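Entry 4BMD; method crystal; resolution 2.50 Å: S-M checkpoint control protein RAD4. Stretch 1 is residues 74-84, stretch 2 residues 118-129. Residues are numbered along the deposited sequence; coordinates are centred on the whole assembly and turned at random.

Stretch 1 74-84: EWWIERCLYYK
Stretch 2 118-129: KGEELSHLKKAL

Two helices of one chain, one that ends at Tyr 82 and one that runs on beyond Leu 129, pack almost antiparallel: their N-to-C directions differ by 164° and their axes approach to 10.8 Å. The register is set by Trp 75 CA lying 7.6 Å from His 124 CA and Arg 79 CA 7.3 Å from Glu 120 CA, so one turn forward on the first helix matches one turn back on the second. Both follow the usual i to i+4 pattern, as in Arg 79 N to Trp 75 O (2.9 Å) and His 124 N to Glu 120 O (2.9 Å). After the first helix, Lys 84 turns to positive phi (55/45). Together the stretches bury 500 Å².

Aromatic stacking between Trp 75 and His 124, both buried, forms one part of the contact. Trp 75 (chi1 m, chi2 -9°) points toward the second helix and lays its five-membered ring face to face on the ring of His 124 (chi1 m, chi2 153°), with centroids 4.1 Å apart and planes at 16°. The flat indole also reaches along the partner backbone: Trp 75 CH2 lies 3.5 Å from His 124 O, and Trp 75 CZ3 is 4.2 Å from Ala 128 CB, a small methyl beside a large ring. Lys 127, extended with chi1 m and the rest t, brings its CB to 3.7 Å from Trp 75 CZ2.

His 124 also takes part in the polar contacts. While its face stacks, the edge of His 124 remains available: His 124 NE2 donates to Glu 78 OE1 at 2.7 Å and 167°, the glutamate being m, t with chi3 7°. Buried Glu 120, folded p, p, brings its carboxylate between basic and hydroxyl partners. Glu 120 OE2 forms a salt bridge with Arg 79 NH1 (2.8 Å) and accepts a hydrogen bond from Tyr 83 OH (2.7 Å). Arg 79 starts sideways, but chi angles m, t, p and 89° bring its guanidinium nearer; Tyr 83 (m, -85°) likewise starts sideways and ends closer.

The aliphatic part of Glu 120 also works: Glu 120 CG sits over the face of Tyr 82 (t, 90°), 3.6 Å from the ring centroid in a CH-pi contact. Tyr 82 OH approaches Gly 119 CA to 3.5 Å. Glycine suits this site, since an ideal CB would lie 2.4 Å from Tyr 82 OH, a clash, and its phi/psi of 61/-133 itself favours glycine.

Water completes the polar network. One accepts from Arg 79 NH1 (3.3 Å) and donates to Glu 120 OE1 (2.8 Å); another donates to Tyr 83 OH (2.7 Å) and Lys 118 O (3.0 Å), linking Tyr 83, just past the first helix, to the loop residue Lys 118.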

# COMPACT_ATOMS: atom_id res chain seq x y z
N GLU A 74 0.34 -2.03 9.53
CA GLU A 74 0.45 -3.48 9.71
C GLU A 74 1.00 -4.18 8.47
O GLU A 74 1.51 -5.29 8.56
CB GLU A 74 -0.90 -4.09 10.11
CG GLU A 74 -1.91 -4.22 8.98
CD GLU A 74 -2.87 -3.05 8.92
OE1 GLU A 74 -2.44 -1.90 9.18
OE2 GLU A 74 -4.06 -3.27 8.61
N TRP A 75 0.92 -3.52 7.32
CA TRP A 75 1.44 -4.08 6.08
C TRP A 75 2.96 -4.16 6.10
O TRP A 75 3.56 -4.95 5.37
CB TRP A 75 0.95 -3.28 4.87
CG TRP A 75 -0.51 -3.48 4.58
CD1 TRP A 75 -1.34 -4.41 5.14
CD2 TRP A 75 -1.31 -2.75 3.64
NE1 TRP A 75 -2.60 -4.29 4.62
CE2 TRP A 75 -2.61 -3.28 3.70
CE3 TRP A 75 -1.05 -1.69 2.76
CZ2 TRP A 75 -3.65 -2.79 2.91
CZ3 TRP A 75 -2.08 -1.21 1.98
CH2 TRP A 75 -3.37 -1.76 2.06
N TRP A 76 3.58 -3.34 6.95
CA TRP A 76 5.02 -3.40 7.16
C TRP A 76 5.39 -4.73 7.80
O TRP A 76 6.42 -5.33 7.47
CB TRP A 76 5.48 -2.23 8.04
CG TRP A 76 6.94 -2.26 8.39
CD1 TRP A 76 7.95 -1.64 7.73
CD2 TRP A 76 7.53 -2.93 9.51
NE1 TRP A 76 9.15 -1.89 8.36
CE2 TRP A 76 8.92 -2.68 9.46
CE3 TRP A 76 7.03 -3.72 10.55
CZ2 TRP A 76 9.81 -3.19 10.40
CZ3 TRP A 76 7.92 -4.22 11.49
CH2 TRP A 76 9.29 -3.96 11.41
N ILE A 77 4.55 -5.18 8.73
CA ILE A 77 4.75 -6.46 9.39
C ILE A 77 4.61 -7.60 8.39
O ILE A 77 5.43 -8.52 8.36
CB ILE A 77 3.73 -6.67 10.53
CG1 ILE A 77 3.81 -5.52 11.54
CG2 ILE A 77 3.96 -8.01 11.21
CD1 ILE A 77 2.77 -5.60 12.63
N GLU A 78 3.58 -7.52 7.56
CA GLU A 78 3.32 -8.54 6.55
C GLU A 78 4.45 -8.62 5.53
O GLU A 78 4.82 -9.70 5.09
CB GLU A 78 1.99 -8.25 5.84
CG GLU A 78 0.79 -8.19 6.77
CD GLU A 78 -0.50 -7.87 6.03
OE1 GLU A 78 -0.48 -7.82 4.79
OE2 GLU A 78 -1.53 -7.67 6.71
N ARG A 79 5.01 -7.46 5.17
CA ARG A 79 6.13 -7.42 4.25
C ARG A 79 7.37 -8.05 4.86
O ARG A 79 8.14 -8.73 4.18
CB ARG A 79 6.43 -5.98 3.82
CG ARG A 79 5.49 -5.43 2.76
CD ARG A 79 5.91 -4.03 2.33
NE ARG A 79 7.32 -3.98 1.95
CZ ARG A 79 7.77 -4.20 0.72
NH1 ARG A 79 6.92 -4.50 -0.25
NH2 ARG A 79 9.06 -4.13 0.46
N CYS A 80 7.57 -7.81 6.16
CA CYS A 80 8.71 -8.36 6.87
C CYS A 80 8.67 -9.89 6.92
O CYS A 80 9.71 -10.54 6.86
CB CYS A 80 8.78 -7.80 8.29
SG CYS A 80 9.41 -6.10 8.39
N LEU A 81 7.47 -10.44 7.01
CA LEU A 81 7.30 -11.89 7.07
C LEU A 81 7.39 -12.52 5.68
O LEU A 81 7.87 -13.64 5.52
CB LEU A 81 5.96 -12.25 7.71
CG LEU A 81 5.71 -11.71 9.12
CD1 LEU A 81 4.34 -12.15 9.61
CD2 LEU A 81 6.80 -12.16 10.08
N TYR A 82 6.92 -11.78 4.67
CA TYR A 82 6.90 -12.27 3.30
C TYR A 82 8.30 -12.49 2.76
O TYR A 82 8.58 -13.49 2.09
CB TYR A 82 6.13 -11.29 2.40
CG TYR A 82 5.84 -11.82 1.01
CD1 TYR A 82 4.66 -12.52 0.75
CD2 TYR A 82 6.73 -11.62 -0.04
CE1 TYR A 82 4.39 -13.00 -0.52
CE2 TYR A 82 6.46 -12.10 -1.31
CZ TYR A 82 5.29 -12.79 -1.54
OH TYR A 82 5.02 -13.26 -2.80
N TYR A 83 9.20 -11.55 3.05
CA TYR A 83 10.58 -11.64 2.57
C TYR A 83 11.53 -12.06 3.69
O TYR A 83 12.74 -12.14 3.48
CB TYR A 83 11.02 -10.30 1.97
CG TYR A 83 10.15 -9.83 0.83
CD1 TYR A 83 10.38 -10.27 -0.47
CD2 TYR A 83 9.09 -8.96 1.04
CE1 TYR A 83 9.59 -9.85 -1.52
CE2 TYR A 83 8.29 -8.53 0.00
CZ TYR A 83 8.55 -8.98 -1.28
OH TYR A 83 7.75 -8.56 -2.32
N LYS A 84 10.97 -12.34 4.86
CA LYS A 84 11.73 -12.84 6.01
C LYS A 84 12.92 -11.96 6.40
O LYS A 84 14.01 -12.47 6.67
CB LYS A 84 12.17 -14.29 5.78
CG LYS A 84 11.02 -15.29 5.78
CD LYS A 84 11.51 -16.70 5.50
CE LYS A 84 12.02 -16.83 4.07
NZ LYS A 84 10.95 -16.57 3.07
N LYS A 118 3.15 -8.48 -8.54
CA LYS A 118 3.04 -9.86 -8.07
C LYS A 118 3.05 -9.96 -6.55
O LYS A 118 3.51 -9.05 -5.86
CB LYS A 118 4.17 -10.71 -8.64
CG LYS A 118 4.12 -10.90 -10.15
CD LYS A 118 5.21 -11.84 -10.63
CE LYS A 118 5.12 -12.06 -12.14
NZ LYS A 118 6.17 -13.00 -12.62
N GLY A 119 2.53 -11.07 -6.04
CA GLY A 119 2.62 -11.40 -4.63
C GLY A 119 1.97 -10.42 -3.67
O GLY A 119 0.83 -10.01 -3.86
N GLU A 120 2.71 -10.06 -2.62
CA GLU A 120 2.19 -9.20 -1.57
C GLU A 120 1.99 -7.76 -2.03
O GLU A 120 1.09 -7.07 -1.55
CB GLU A 120 3.11 -9.24 -0.34
CG GLU A 120 4.57 -8.89 -0.62
CD GLU A 120 4.84 -7.39 -0.60
OE1 GLU A 120 4.05 -6.66 0.04
OE2 GLU A 120 5.83 -6.95 -1.20
N GLU A 121 2.82 -7.32 -2.97
CA GLU A 121 2.73 -5.95 -3.46
C GLU A 121 1.43 -5.75 -4.22
O GLU A 121 0.76 -4.72 -4.06
CB GLU A 121 3.92 -5.60 -4.36
CG GLU A 121 3.99 -4.13 -4.73
CD GLU A 121 5.15 -3.80 -5.65
OE1 GLU A 121 5.66 -4.73 -6.32
OE2 GLU A 121 5.56 -2.62 -5.69
N LEU A 122 1.06 -6.74 -5.03
CA LEU A 122 -0.20 -6.70 -5.77
C LEU A 122 -1.39 -6.68 -4.82
O LEU A 122 -2.33 -5.91 -5.01
CB LEU A 122 -0.30 -7.91 -6.71
CG LEU A 122 -1.65 -8.12 -7.39
CD1 LEU A 122 -2.02 -6.92 -8.26
CD2 LEU A 122 -1.64 -9.39 -8.21
N SER A 123 -1.34 -7.54 -3.81
CA SER A 123 -2.42 -7.65 -2.84
C SER A 123 -2.62 -6.35 -2.06
O SER A 123 -3.74 -5.89 -1.90
CB SER A 123 -2.14 -8.80 -1.86
OG SER A 123 -3.20 -8.94 -0.93
N HIS A 124 -1.52 -5.76 -1.60
CA HIS A 124 -1.57 -4.51 -0.86
C HIS A 124 -2.02 -3.35 -1.75
O HIS A 124 -2.72 -2.45 -1.30
CB HIS A 124 -0.21 -4.19 -0.24
CG HIS A 124 0.17 -5.11 0.88
ND1 HIS A 124 1.48 -5.37 1.21
CD2 HIS A 124 -0.59 -5.82 1.75
CE1 HIS A 124 1.52 -6.21 2.24
NE2 HIS A 124 0.27 -6.50 2.58
N LEU A 125 -1.61 -3.39 -3.01
CA LEU A 125 -1.96 -2.33 -3.96
C LEU A 125 -3.45 -2.32 -4.25
O LEU A 125 -4.06 -1.25 -4.36
CB LEU A 125 -1.16 -2.48 -5.25
CG LEU A 125 -1.25 -1.29 -6.21
CD1 LEU A 125 -0.87 -0.01 -5.49
CD2 LEU A 125 -0.35 -1.51 -7.41
N LYS A 126 -4.04 -3.50 -4.39
CA LYS A 126 -5.48 -3.62 -4.60
C LYS A 126 -6.25 -3.02 -3.43
O LYS A 126 -7.17 -2.23 -3.63
CB LYS A 126 -5.88 -5.08 -4.78
CG LYS A 126 -5.41 -5.73 -6.07
CD LYS A 126 -5.92 -7.16 -6.18
CE LYS A 126 -5.49 -7.80 -7.49
NZ LYS A 126 -5.96 -9.21 -7.59
N LYS A 127 -5.85 -3.39 -2.22
CA LYS A 127 -6.51 -2.91 -1.01
C LYS A 127 -6.32 -1.41 -0.85
O LYS A 127 -7.24 -0.71 -0.42
CB LYS A 127 -5.97 -3.65 0.21
CG LYS A 127 -6.22 -5.15 0.18
CD LYS A 127 -5.56 -5.86 1.35
CE LYS A 127 -5.86 -7.35 1.32
NZ LYS A 127 -5.15 -8.09 2.40
N ALA A 128 -5.14 -0.92 -1.19
CA ALA A 128 -4.84 0.50 -1.11
C ALA A 128 -5.75 1.29 -2.05
O ALA A 128 -6.37 2.27 -1.64
CB ALA A 128 -3.38 0.76 -1.44
N LEU A 129 -5.83 0.86 -3.30
CA LEU A 129 -6.65 1.54 -4.30
C LEU A 129 -8.14 1.45 -3.96
O LEU A 129 -8.91 2.34 -4.31
CB LEU A 129 -6.38 0.96 -5.69
CG LEU A 129 -5.07 1.39 -6.34
CD1 LEU A 129 -4.80 0.57 -7.59
CD2 LEU A 129 -5.10 2.87 -6.67
O HOH W 1 -5.47 -6.03 4.99
O HOH W 2 3.73 -3.97 -0.63
O HOH W 3 5.61 -9.19 -3.77